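Local coordinates for F420-H2 Dependent Reductase A (Mycobacterium smegmatis str. MC2 155, PDB 3H96), which probably uses the reduced deazaflavin coenzyme F420 to reduce its substrates, and belongs to one of two mycobacterial reductase families that catalyse aflatoxin degradation, at residues 38-43 and 77-82; 67-72 and 123-128; 98-103 and 136-141. All coordinates share one frame; numbering follows the deposited sequence. Where two conformers were deposited one is given.

The three contacts illustrate how a small domain built on an antiparallel sheet gathers distant parts of its chain. Contact 3 pairs two inner strands of the sheet, while contacts 1 and 2 set loops against helices nearer the surface. Centres lie 14 Å apart for contacts 1 and 3, 19 Å for contacts 2 and 3, and 21 Å for contacts 1 and 2. Along the chain, contact 1 closes before contact 3 opens, whereas contact 2 interlaces with both. Only contacts 1 and 3 touch, through Y78 and T82 of helix 76-84: both pack on L138, and Y78 OH lies 2.5 Å from E102 OE1, probably hydrogen-bonded. One helix joins a surface loop to the inner sheet.

Contact 1: residues 38-43 and 77-82; sequences VGRKTG and WYYNLT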
loop_
_atom_site.group_PDB
_atom_site.type_symbol
_atom_site.label_atom_id
_atom_site.label_comp_id
_atom_site.label_asym_id
_atom_site.label_seq_id
_atom_site.Cartn_x
_atom_site.Cartn_y
_atom_site.Cartn_z
ATOM N N VAL A 38 -1.942 -11.896 5.613
ATOM C CA VAL A 38 -2.294 -12.822 6.657
ATOM C C VAL A 38 -1.564 -12.433 7.924
ATOM O O VAL A 38 -0.362 -12.139 7.903
ATOM C CB VAL A 38 -1.975 -14.288 6.232
ATOM C CG1 VAL A 38 -0.561 -14.676 6.624
ATOM C CG2 VAL A 38 -2.976 -15.275 6.854
ATOM N N GLY A 39 -2.305 -12.420 9.031
ATOM C CA GLY A 39 -1.757 -11.934 10.315
ATOM C C GLY A 39 -0.561 -12.759 10.752
ATOM O O GLY A 39 -0.673 -13.981 10.864
ATOM N N ARG A 40 0.589 -12.092 10.928
ATOM C CA ARG A 40 1.802 -12.761 11.280
ATOM C C ARG A 40 1.705 -13.416 12.664
ATOM O O ARG A 40 2.486 -14.281 12.973
ATOM C CB ARG A 40 2.964 -11.792 11.194
ATOM C CG ARG A 40 2.819 -10.591 12.165
ATOM C CD ARG A 40 4.183 -9.984 12.492
ATOM N NE ARG A 40 4.026 -8.967 13.538
ATOM C CZ ARG A 40 4.978 -8.614 14.397
ATOM N NH1 ARG A 40 6.202 -9.135 14.306
ATOM N NH2 ARG A 40 4.702 -7.700 15.317
ATOM N N LYS A 41 0.697 -13.061 13.456
ATOM C CA LYS A 41 0.474 -13.663 14.767
ATOM C C LYS A 41 -0.807 -14.466 14.781
ATOM O O LYS A 41 -0.810 -15.542 15.325
ATOM C CB LYS A 41 0.497 -12.598 15.888
ATOM C CG LYS A 41 1.948 -12.053 16.031
ATOM C CD LYS A 41 2.331 -11.560 17.464
ATOM C CE LYS A 41 2.828 -12.726 18.417
ATOM N NZ LYS A 41 1.754 -13.863 18.763
ATOM N N THR A 42 -1.844 -14.027 14.070
ATOM C CA THR A 42 -3.153 -14.722 14.183
ATOM C C THR A 42 -3.325 -15.748 13.125
ATOM O O THR A 42 -4.068 -16.675 13.310
ATOM C CB THR A 42 -4.332 -13.762 13.982
ATOM O OG1 THR A 42 -4.167 -13.171 12.687
ATOM C CG2 THR A 42 -4.345 -12.688 15.161
ATOM N N GLY A 43 -2.686 -15.560 11.980
ATOM C CA GLY A 43 -2.825 -16.529 10.918
ATOM C C GLY A 43 -4.054 -16.237 10.103
ATOM O O GLY A 43 -4.434 -17.072 9.270
ATOM N N TRP A 77 -0.805 -4.627 8.447
ATOM C CA TRP A 77 -0.484 -5.240 7.127
ATOM C C TRP A 77 1.022 -5.203 6.716
ATOM O O TRP A 77 1.551 -6.107 6.058
ATOM C CB TRP A 77 -1.388 -4.709 6.030
ATOM C CG TRP A 77 -1.251 -3.250 5.690
ATOM C CD1 TRP A 77 -2.090 -2.223 6.114
ATOM C CD2 TRP A 77 -0.256 -2.648 4.868
ATOM N NE1 TRP A 77 -1.653 -1.014 5.568
ATOM C CE2 TRP A 77 -0.527 -1.258 4.824
ATOM C CE3 TRP A 77 0.854 -3.141 4.163
ATOM C CZ2 TRP A 77 0.226 -0.385 4.076
ATOM C CZ3 TRP A 77 1.630 -2.268 3.464
ATOM C CH2 TRP A 77 1.310 -0.893 3.400
ATOM N N TYR A 78 1.726 -4.171 7.175
ATOM C CA TYR A 78 3.131 -3.979 6.886
ATOM C C TYR A 78 3.910 -5.190 7.398
ATOM O O TYR A 78 4.629 -5.821 6.619
ATOM C CB TYR A 78 3.637 -2.648 7.483
ATOM C CG TYR A 78 5.155 -2.608 7.601
ATOM C CD1 TYR A 78 5.960 -2.473 6.476
ATOM C CD2 TYR A 78 5.787 -2.746 8.852
ATOM C CE1 TYR A 78 7.347 -2.525 6.580
ATOM C CE2 TYR A 78 7.196 -2.789 8.963
ATOM C CZ TYR A 78 7.951 -2.666 7.829
ATOM O OH TYR A 78 9.311 -2.680 7.905
ATOM N N TYR A 79 3.722 -5.557 8.682
ATOM C CA TYR A 79 4.435 -6.679 9.304
ATOM C C TYR A 79 3.960 -7.962 8.659
ATOM O O TYR A 79 4.730 -8.925 8.529
ATOM C CB TYR A 79 4.136 -6.723 10.824
ATOM C CG TYR A 79 4.729 -5.524 11.493
ATOM C CD1 TYR A 79 6.129 -5.410 11.655
ATOM C CD2 TYR A 79 3.939 -4.494 11.894
ATOM C CE1 TYR A 79 6.683 -4.295 12.246
ATOM C CE2 TYR A 79 4.454 -3.390 12.479
ATOM C CZ TYR A 79 5.821 -3.292 12.668
ATOM O OH TYR A 79 6.351 -2.166 13.195
ATOM N N ASN A 80 2.662 -8.023 8.339
ATOM C CA ASN A 80 2.120 -9.248 7.716
ATOM C C ASN A 80 2.813 -9.524 6.382
ATOM O O ASN A 80 3.239 -10.659 6.102
ATOM C CB ASN A 80 0.633 -9.060 7.489
ATOM C CG ASN A 80 -0.164 -9.082 8.814
ATOM O OD1 ASN A 80 0.387 -9.312 9.872
ATOM N ND2 ASN A 80 -1.436 -8.796 8.740
ATOM N N LEU A 81 2.926 -8.485 5.544
ATOM C CA LEU A 81 3.569 -8.660 4.228
ATOM C C LEU A 81 5.069 -8.997 4.299
ATOM O O LEU A 81 5.504 -9.958 3.658
ATOM C CB LEU A 81 3.325 -7.445 3.337
ATOM C CG LEU A 81 1.874 -7.185 2.875
ATOM C CD1 LEU A 81 1.851 -6.015 1.839
ATOM C CD2 LEU A 81 1.396 -8.472 2.206
ATOM N N THR A 82 5.841 -8.261 5.116
ATOM C CA THR A 82 7.281 -8.448 5.154
ATOM C C THR A 82 7.597 -9.782 5.851
ATOM O O THR A 82 8.675 -10.352 5.646
ATOM C CB THR A 82 7.964 -7.337 5.923
ATOM O OG1 THR A 82 7.441 -7.290 7.278
ATOM C CG2 THR A 82 7.812 -5.950 5.168
HETATM O O HOH W 1 0.790 -11.533 4.544
HETATM O O HOH W 2 2.168 -12.738 7.820
#
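N80, of helix 76-84, buries more surface here than any other residue, and its amide is the polar link between helix and loop. With CG beside its own backbone N (chi1 -71°), the side chain lies across the backbone of V38 to R40. N80 OD1 accepts the R40 N-H at 3.0 Å in a fairly straight bond (158° at the hydrogen), although the donor stands well above the carbonyl plane. On the other branch, ND2 is hydrogen-bonded to ND1 of H37, so both ends of the amide are held and its flip is fixed. The flat group also meets the loop backbone, N80 OD1 lying 3.4 Å from G39 CA.

R40 supplies the second large share. Its CG takes the crowded position between backbone N and carbonyl carbon, from which the chain runs extended alongside Y79, pointing the same way. R40 NE comes 3.5 Å from Y79 CB, and Y79 CG sits over one guanidinium face near its rim, the two planes 26° apart. Y79 is steadied in turn: its OH bonds N74 ND2, and Y78 CD2 stands over the centre of one ring face.

Water completes the seam. One molecule donates both to V38 O at 2.6 Å and to N80 O at 2.9 Å; another accepts from V38 N and reaches N80 O weakly. In the loop G43 N returns to G39 O at 2.8 Å. The arrangement is a hairpin loop joining two adjacent antiparallel strands, 32-38 and 45-51, clasped by a helix beside it, in a domain consistent with the split-barrel fold of PNPOX-like flavoproteins.

Contact 2: residues 67-72 and 123-128; sequences SKAGAA and ADYEKK
S67 O is the best-held polar atom here, gripped by two donors: G70 N at 2.8 Å from within the loop, and NH2 of R133. K68, A69 and G70 all adopt left-handed backbone angles, and this tight curl presents its backbone to Y125. The CA of A69 stands over one face of that ring, 3.8 Å from the centroid and 18° off the normal, a CH-pi contact; S67 CB approaches CD2 of Y125 obliquely at 3.7 Å. Because G70 carries no side chain, loop and helix come close, with the CA atoms of G70 and Y125 4.0 Å apart.

On the other flank K128 CB lies 3.5 Å from G70 O, and the bend at chi3 (74°) brings K128 CE back to 3.7 Å from that oxygen. A water bridges A69 O and K128 NZ, donating to the first at 2.8 Å and accepting from the second at 2.9 Å. A second water joins G70 O to K128 O.

Y125 meets F122 of the same helix edge to face, and Y125 and E126 touch Y112, so helix 121-128 packs on helix 105-118 and on the loop linking strand 61-65 to helix 76-84.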
loop_
_atom_site.group_PDB
_atom_site.type_symbol
_atom_site.label_atom_id
_atom_site.label_comp_id
_atom_site.label_asym_id
_atom_site.label_seq_id
_atom_site.Cartn_x
_atom_site.Cartn_y
_atom_site.Cartn_z
ATOM N N SER A 67 1.581 4.062 5.683
ATOM C CA SER A 67 1.432 5.395 6.252
ATOM C C SER A 67 0.489 5.453 7.467
ATOM O O SER A 67 0.737 6.187 8.442
ATOM C CB SER A 67 0.907 6.316 5.134
ATOM O OG SER A 67 -0.208 5.734 4.479
ATOM N N LYS A 68 -0.572 4.661 7.424
ATOM C CA LYS A 68 -1.553 4.630 8.523
ATOM C C LYS A 68 -1.925 6.062 8.989
ATOM O O LYS A 68 -1.955 6.360 10.186
ATOM C CB LYS A 68 -1.049 3.771 9.706
ATOM C CG LYS A 68 -2.161 3.467 10.699
ATOM C CD LYS A 68 -1.915 2.172 11.413
ATOM C CE LYS A 68 -1.418 2.354 12.794
ATOM N NZ LYS A 68 -2.551 2.274 13.749
ATOM N N ALA A 69 -2.130 6.937 8.008
ATOM C CA ALA A 69 -2.511 8.339 8.224
ATOM C C ALA A 69 -1.579 9.040 9.214
ATOM O O ALA A 69 -2.020 9.913 9.989
ATOM C CB ALA A 69 -4.007 8.413 8.743
ATOM N N GLY A 70 -0.308 8.658 9.227
ATOM C CA GLY A 70 0.653 9.421 10.040
ATOM C C GLY A 70 0.486 9.122 11.540
ATOM O O GLY A 70 0.926 9.893 12.391
ATOM N N ALA A 71 -0.103 7.977 11.845
ATOM C CA ALA A 71 -0.149 7.506 13.227
ATOM C C ALA A 71 1.232 7.120 13.720
ATOM O O ALA A 71 2.194 6.900 12.952
ATOM C CB ALA A 71 -1.146 6.298 13.401
ATOM N N ALA A 72 1.293 6.946 15.016
ATOM C CA ALA A 72 2.517 6.611 15.697
ATOM C C ALA A 72 3.135 5.289 15.322
ATOM O O ALA A 72 4.364 5.182 15.271
ATOM C CB ALA A 72 2.320 6.719 17.227
ATOM N N ALA A 123 2.975 14.161 2.658
ATOM C CA ALA A 123 4.011 14.965 3.300
ATOM C C ALA A 123 3.588 15.307 4.727
ATOM O O ALA A 123 4.410 15.357 5.628
ATOM C CB ALA A 123 4.359 16.284 2.488
ATOM N N ASP A 124 2.295 15.491 4.948
ATOM C CA ASP A 124 1.836 15.722 6.324
ATOM C C ASP A 124 2.052 14.463 7.160
ATOM O O ASP A 124 2.484 14.548 8.317
ATOM C CB ASP A 124 0.369 16.189 6.338
ATOM C CG ASP A 124 -0.151 16.504 7.774
ATOM O OD1 ASP A 124 0.347 17.465 8.403
ATOM O OD2 ASP A 124 -1.031 15.762 8.297
ATOM N N TYR A 125 1.820 13.260 6.594
ATOM C CA TYR A 125 2.015 12.052 7.420
ATOM C C TYR A 125 3.453 11.993 7.891
ATOM O O TYR A 125 3.728 11.597 9.020
ATOM C CB TYR A 125 1.693 10.753 6.688
ATOM C CG TYR A 125 0.296 10.704 6.119
ATOM C CD1 TYR A 125 -0.780 11.381 6.727
ATOM C CD2 TYR A 125 0.044 9.949 4.993
ATOM C CE1 TYR A 125 -2.072 11.307 6.184
ATOM C CE2 TYR A 125 -1.176 9.872 4.466
ATOM C CZ TYR A 125 -2.242 10.527 5.054
ATOM O OH TYR A 125 -3.464 10.412 4.436
ATOM N N GLU A 126 4.371 12.374 7.005
ATOM C CA GLU A 126 5.737 12.266 7.379
ATOM C C GLU A 126 6.101 13.328 8.441
ATOM O O GLU A 126 6.948 13.057 9.309
ATOM C CB GLU A 126 6.609 12.399 6.147
ATOM C CG GLU A 126 7.555 11.293 6.136
ATOM C CD GLU A 126 8.322 11.118 4.860
ATOM O OE1 GLU A 126 8.459 12.097 4.074
ATOM O OE2 GLU A 126 8.787 9.973 4.690
ATOM N N LYS A 127 5.467 14.518 8.384
ATOM C CA LYS A 127 5.733 15.498 9.442
ATOM C C LYS A 127 5.187 15.007 10.786
ATOM O O LYS A 127 5.865 15.149 11.786
ATOM C CB LYS A 127 5.223 16.913 9.099
ATOM C CG LYS A 127 5.923 17.495 7.832
ATOM C CD LYS A 127 5.924 19.014 7.761
ATOM C CE LYS A 127 7.315 19.520 7.284
ATOM N NZ LYS A 127 7.872 20.575 8.220
ATOM N N LYS A 128 3.981 14.448 10.811
ATOM C CA LYS A 128 3.416 13.740 12.001
ATOM C C LYS A 128 4.269 12.612 12.610
ATOM O O LYS A 128 4.197 12.349 13.789
ATOM C CB LYS A 128 2.025 13.139 11.651
ATOM C CG LYS A 128 0.914 14.195 11.471
ATOM C CD LYS A 128 -0.482 13.543 11.298
ATOM C CE LYS A 128 -1.029 12.965 12.655
ATOM N NZ LYS A 128 -2.538 12.751 12.584
HETATM O O HOH W 3 -3.319 12.411 9.816
HETATM O O HOH W 4 2.973 9.991 14.879
#

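Contact 3: residues 98-103 and 136-141; sequences VGVTEV and PVLALT
Backbone hydrogen bonds form the first shell between the antiparallel segments 98-103 and 137-141, whose directions differ by 148°. G99 and T141 exchange two bonds, G99 N to T141 O and T141 N to G99 O, each 2.9 Å long. T101 and A139 form the next hydrogen-bonded pair; A139 N lies 2.9 Å from T101 O, nearly along the C=O axis. Between them V100 faces L140 in a non-hydrogen-bonded pair, V100 CG2 and L140 CD2 4.0 Å apart and the chains side by side. V98, in the conformer given, is tight: its CG1, anti to the backbone N, lies 2.9 Å from T141 N.

Further out, water ties down the polar groups. One molecule lies within hydrogen-bonding distance of both T101 OG1 and T141 OG1 and donates to A139 O at 2.6 Å. The extended E102 chain, with CG anti to the backbone N, crosses L138 and brings E102 OE2 3.5 Å from P136 CB, while OE1 probably bonds the OH of Y78, which would help to position the carboxylate.

Both strands are internal to the sheet: 94-103 also pairs with 86-91, and 137-142 with 61-65. L138, on the face shared with V100, E102 and L140, meets W77, Y78 and T82 of helix 76-84. From the opposite face V103 and V137 pack on I111 of helix 105-118, so the paired strands lie between two helices.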
loop_
_atom_site.group_PDB
_atom_site.type_symbol
_atom_site.label_atom_id
_atom_site.label_comp_id
_atom_site.label_asym_id
_atom_site.label_seq_id
_atom_site.Cartn_x
_atom_site.Cartn_y
_atom_site.Cartn_z
ATOM N N VAL A 98 2.366 -11.660 -5.675
ATOM C CA VAL A 98 3.459 -10.726 -5.645
ATOM C C VAL A 98 4.549 -11.148 -4.654
ATOM O O VAL A 98 4.248 -11.775 -3.597
ATOM C CB VAL A 98 2.944 -9.303 -5.319
ATOM C CG1 VAL A 98 4.022 -8.507 -4.844
ATOM C CG2 VAL A 98 2.338 -8.616 -6.584
ATOM N N GLY A 99 5.801 -10.824 -5.012
ATOM C CA GLY A 99 6.944 -10.872 -4.079
ATOM C C GLY A 99 6.976 -9.535 -3.357
ATOM O O GLY A 99 6.711 -8.496 -3.956
ATOM N N VAL A 100 7.273 -9.559 -2.049
ATOM C CA VAL A 100 7.405 -8.330 -1.259
ATOM C C VAL A 100 8.879 -8.008 -0.926
ATOM O O VAL A 100 9.607 -8.871 -0.470
ATOM C CB VAL A 100 6.680 -8.491 0.142
ATOM C CG1 VAL A 100 6.825 -7.208 0.961
ATOM C CG2 VAL A 100 5.166 -8.892 -0.026
ATOM N N THR A 101 9.318 -6.756 -1.123
ATOM C CA THR A 101 10.645 -6.316 -0.655
ATOM C C THR A 101 10.430 -4.912 -0.064
ATOM O O THR A 101 9.490 -4.241 -0.442
ATOM C CB THR A 101 11.688 -6.249 -1.843
ATOM O OG1 THR A 101 11.059 -5.611 -2.922
ATOM C CG2 THR A 101 12.072 -7.687 -2.373
ATOM N N GLU A 102 11.253 -4.493 0.889
ATOM C CA GLU A 102 11.105 -3.202 1.500
ATOM C C GLU A 102 12.079 -2.259 0.829
ATOM O O GLU A 102 13.239 -2.619 0.652
ATOM C CB GLU A 102 11.385 -3.309 3.001
ATOM C CG GLU A 102 11.027 -1.990 3.630
ATOM C CD GLU A 102 10.749 -1.976 5.129
ATOM O OE1 GLU A 102 10.613 -3.037 5.787
ATOM O OE2 GLU A 102 10.653 -0.827 5.632
ATOM N N VAL A 103 11.646 -1.053 0.463
ATOM C CA VAL A 103 12.567 -0.098 -0.140
ATOM C C VAL A 103 13.127 0.788 0.981
ATOM O O VAL A 103 12.337 1.297 1.809
ATOM C CB VAL A 103 11.875 0.867 -1.153
ATOM C CG1 VAL A 103 12.913 1.673 -1.870
ATOM C CG2 VAL A 103 11.043 0.105 -2.155
ATOM N N PRO A 136 7.223 3.121 6.175
ATOM C CA PRO A 136 7.809 2.153 5.262
ATOM C C PRO A 136 7.237 2.222 3.851
ATOM O O PRO A 136 6.023 2.501 3.631
ATOM C CB PRO A 136 7.508 0.794 5.907
ATOM C CG PRO A 136 7.303 1.118 7.446
ATOM C CD PRO A 136 6.716 2.521 7.435
ATOM N N VAL A 137 8.113 2.000 2.876
ATOM C CA VAL A 137 7.613 1.762 1.510
ATOM C C VAL A 137 7.915 0.318 1.114
ATOM O O VAL A 137 9.062 -0.125 1.237
ATOM C CB VAL A 137 8.274 2.780 0.541
ATOM C CG1 VAL A 137 7.919 2.530 -0.965
ATOM C CG2 VAL A 137 7.822 4.165 0.913
ATOM N N LEU A 138 6.913 -0.412 0.609
ATOM C CA LEU A 138 7.143 -1.751 0.121
ATOM C C LEU A 138 6.932 -1.802 -1.414
ATOM O O LEU A 138 6.031 -1.141 -1.934
ATOM C CB LEU A 138 6.137 -2.727 0.769
ATOM C CG LEU A 138 6.117 -2.837 2.291
ATOM C CD1 LEU A 138 5.104 -3.926 2.650
ATOM C CD2 LEU A 138 7.465 -3.297 2.816
ATOM N N ALA A 139 7.743 -2.624 -2.079
ATOM C CA ALA A 139 7.613 -2.946 -3.470
ATOM C C ALA A 139 6.877 -4.297 -3.622
ATOM O O ALA A 139 7.332 -5.336 -3.115
ATOM C CB ALA A 139 9.004 -2.993 -4.109
ATOM N N LEU A 140 5.746 -4.283 -4.329
ATOM C CA LEU A 140 4.999 -5.461 -4.647
ATOM C C LEU A 140 5.243 -5.837 -6.123
ATOM O O LEU A 140 4.787 -5.158 -7.049
ATOM C CB LEU A 140 3.529 -5.209 -4.315
ATOM C CG LEU A 140 3.321 -4.610 -2.917
ATOM C CD1 LEU A 140 1.782 -4.411 -2.667
ATOM C CD2 LEU A 140 3.947 -5.572 -1.790
ATOM N N THR A 141 5.962 -6.938 -6.341
ATOM C CA THR A 141 6.403 -7.277 -7.683
ATOM C C THR A 141 5.658 -8.504 -8.203
ATOM O O THR A 141 5.728 -9.573 -7.579
ATOM C CB THR A 141 7.879 -7.594 -7.726
ATOM O OG1 THR A 141 8.607 -6.489 -7.194
ATOM C CG2 THR A 141 8.290 -7.848 -9.174
HETATM O O HOH W 5 9.011 -6.915 -4.414
HETATM O O HOH W 6 10.854 1.279 3.826
#